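Local coordinates for glutathione S-transferase-like protein (Methylobacillus flagellatus, PDB 4GLT), which binds glutathione and, as a member of the glutathione S-transferase family, probably acts as a transferase, at residues Lys109-Arg114 with Trp168-Ser173. Residues are numbered along the deposited sequence; the frame is centred on the assembly and turned at random.
Sequences KIAVRR and WCVNES
The backbones come nearest at Val-112 and Val-170, with CA atoms 6.5 Å apart, where the first turns of helix 106-133 meet the loop joining helices 142-162 and 176-191. From Val-170 to Ser-173 the loop folds as a type I' turn, closed by Ser-173 N donating to Val-170 O at 2.9 Å; Asn-171 and Glu-172, both with positive phi, form its corner, and asparagine tolerates such a conformation well.

Val-170, at the start of the turn, points its side chain at the helix. With CG1 anti to the backbone N (chi1 176°) and CG2 beside it, both methyls face Ala-111 CB, CG2 at 4.0 Å and CG1 at 4.1 Å, and Val-170 CG2 also meets Val-112 CG2 at 4.0 Å. The side chains of Val-112 and Val-170 cross at about a right angle; both are buried, and their compact, branched, apolar shape suits them to meet methyl to methyl. Ala-111 suits its place because a lone methyl lets Val-170 CG2 come within 4.0 Å of Ala-111 C. Trp-115 also touches Val-170, and Leu-176 packs on Val-112.

With no hydrogen bond between the segments, the join is purely apolar: methyl packing seats the loop against the helix within the all-helical C-terminal domain, away from the glutathione pocket.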
loop_
_atom_site.group_PDB
_atom_site.type_symbol
_atom_site.label_atom_id
_atom_site.label_comp_id
_atom_site.label_asym_id
_atom_site.label_seq_id
_atom_site.Cartn_x
_atom_site.Cartn_y
_atom_site.Cartn_z
ATOM N N LYS A 109 -10.303 5.259 13.351
ATOM C CA LYS A 109 -9.981 4.382 12.223
ATOM C C LYS A 109 -8.955 4.980 11.251
ATOM O O LYS A 109 -8.075 4.287 10.731
ATOM C CB LYS A 109 -11.260 3.980 11.492
ATOM C CG LYS A 109 -11.189 4.165 9.997
ATOM C CD LYS A 109 -12.024 3.137 9.261
ATOM C CE LYS A 109 -13.504 3.378 9.440
ATOM N NZ LYS A 109 -14.269 2.376 8.645
ATOM N N ILE A 110 -9.059 6.275 11.006
ATOM C CA ILE A 110 -8.040 6.944 10.218
ATOM C C ILE A 110 -6.730 6.945 11.012
ATOM O O ILE A 110 -5.649 6.738 10.461
ATOM C CB ILE A 110 -8.460 8.382 9.867
ATOM C CG1 ILE A 110 -9.707 8.361 8.981
ATOM C CG2 ILE A 110 -7.319 9.108 9.174
ATOM C CD1 ILE A 110 -9.473 7.805 7.591
ATOM N N ALA A 111 -6.842 7.181 12.316
ATOM C CA ALA A 111 -5.690 7.081 13.190
ATOM C C ALA A 111 -5.036 5.708 13.052
ATOM O O ALA A 111 -3.810 5.606 12.992
ATOM C CB ALA A 111 -6.085 7.356 14.631
ATOM N N VAL A 112 -5.849 4.656 12.978
ATOM C CA VAL A 112 -5.321 3.298 12.872
ATOM C C VAL A 112 -4.656 3.062 11.538
ATOM O O VAL A 112 -3.563 2.499 11.470
ATOM C CB VAL A 112 -6.412 2.224 13.081
ATOM C CG1 VAL A 112 -5.973 0.883 12.508
ATOM C CG2 VAL A 112 -6.734 2.078 14.553
ATOM N N ARG A 113 -5.301 3.495 10.465
ATOM C CA ARG A 113 -4.728 3.259 9.141
ATOM C C ARG A 113 -3.480 4.127 8.881
ATOM O O ARG A 113 -2.619 3.755 8.085
ATOM C CB ARG A 113 -5.800 3.450 8.067
ATOM C CG ARG A 113 -7.147 2.875 8.483
ATOM C CD ARG A 113 -7.545 1.634 7.689
ATOM N NE ARG A 113 -6.427 0.765 7.323
ATOM C CZ ARG A 113 -6.556 -0.317 6.550
ATOM N NH1 ARG A 113 -7.742 -0.660 6.070
ATOM N NH2 ARG A 113 -5.506 -1.063 6.257
ATOM N N ARG A 114 -3.370 5.261 9.572
ATOM C CA ARG A 114 -2.189 6.121 9.445
ATOM C C ARG A 114 -0.956 5.466 10.073
ATOM O O ARG A 114 0.096 5.304 9.410
ATOM C CB ARG A 114 -2.458 7.500 10.043
ATOM C CG ARG A 114 -1.527 8.593 9.542
ATOM C CD ARG A 114 -0.697 9.167 10.675
ATOM N NE ARG A 114 0.520 8.408 10.917
ATOM C CZ ARG A 114 0.924 8.005 12.115
ATOM N NH1 ARG A 114 0.206 8.274 13.194
ATOM N NH2 ARG A 114 2.051 7.321 12.225
ATOM N N TRP A 168 -0.975 1.416 23.952
ATOM C CA TRP A 168 -1.122 0.906 22.589
ATOM C C TRP A 168 -1.178 2.106 21.665
ATOM O O TRP A 168 -1.279 3.229 22.136
ATOM C CB TRP A 168 -2.394 0.077 22.409
ATOM C CG TRP A 168 -2.436 -1.236 23.130
ATOM C CD1 TRP A 168 -3.287 -1.583 24.127
ATOM C CD2 TRP A 168 -1.616 -2.380 22.892
ATOM N NE1 TRP A 168 -3.048 -2.863 24.532
ATOM C CE2 TRP A 168 -2.022 -3.376 23.792
ATOM C CE3 TRP A 168 -0.574 -2.659 22.011
ATOM C CZ2 TRP A 168 -1.427 -4.625 23.834
ATOM C CZ3 TRP A 168 0.014 -3.896 22.057
ATOM C CH2 TRP A 168 -0.412 -4.865 22.962
ATOM N N CYS A 169 -1.070 1.885 20.359
ATOM C CA CYS A 169 -0.985 2.995 19.415
ATOM C C CYS A 169 -2.191 3.927 19.392
ATOM O O CYS A 169 -2.028 5.134 19.412
ATOM C CB CYS A 169 -0.785 2.461 17.999
ATOM S SG CYS A 169 0.776 1.629 17.713
ATOM N N VAL A 170 -3.397 3.383 19.377
ATOM C CA VAL A 170 -4.572 4.234 19.272
ATOM C C VAL A 170 -5.580 3.956 20.375
ATOM O O VAL A 170 -5.831 2.811 20.740
ATOM C CB VAL A 170 -5.285 4.051 17.916
ATOM C CG1 VAL A 170 -6.561 4.888 17.866
ATOM C CG2 VAL A 170 -4.355 4.396 16.760
ATOM N N ASN A 171 -6.145 5.026 20.910
ATOM C CA ASN A 171 -7.311 4.940 21.775
ATOM C C ASN A 171 -7.184 4.023 22.981
ATOM O O ASN A 171 -8.136 3.857 23.746
ATOM C CB ASN A 171 -8.556 4.608 20.950
ATOM C CG ASN A 171 -9.282 5.859 20.501
ATOM O OD1 ASN A 171 -9.972 5.869 19.479
ATOM N ND2 ASN A 171 -9.114 6.939 21.268
ATOM N N GLU A 172 -5.971 3.517 23.147
ATOM C CA GLU A 172 -5.616 2.572 24.179
ATOM C C GLU A 172 -6.170 1.167 24.000
ATOM O O GLU A 172 -6.414 0.478 24.978
ATOM C CB GLU A 172 -5.999 3.116 25.546
ATOM C CG GLU A 172 -4.855 3.071 26.533
ATOM C CD GLU A 172 -3.860 4.180 26.297
ATOM O OE1 GLU A 172 -4.292 5.274 25.902
ATOM O OE2 GLU A 172 -2.653 3.964 26.503
ATOM N N SER A 173 -6.370 0.740 22.754
ATOM C CA SER A 173 -6.837 -0.622 22.497
ATOM C C SER A 173 -6.171 -1.276 21.316
ATOM O O SER A 173 -5.966 -0.659 20.266
ATOM C CB SER A 173 -8.369 -0.715 22.375
ATOM O OG SER A 173 -8.900 0.387 21.666
#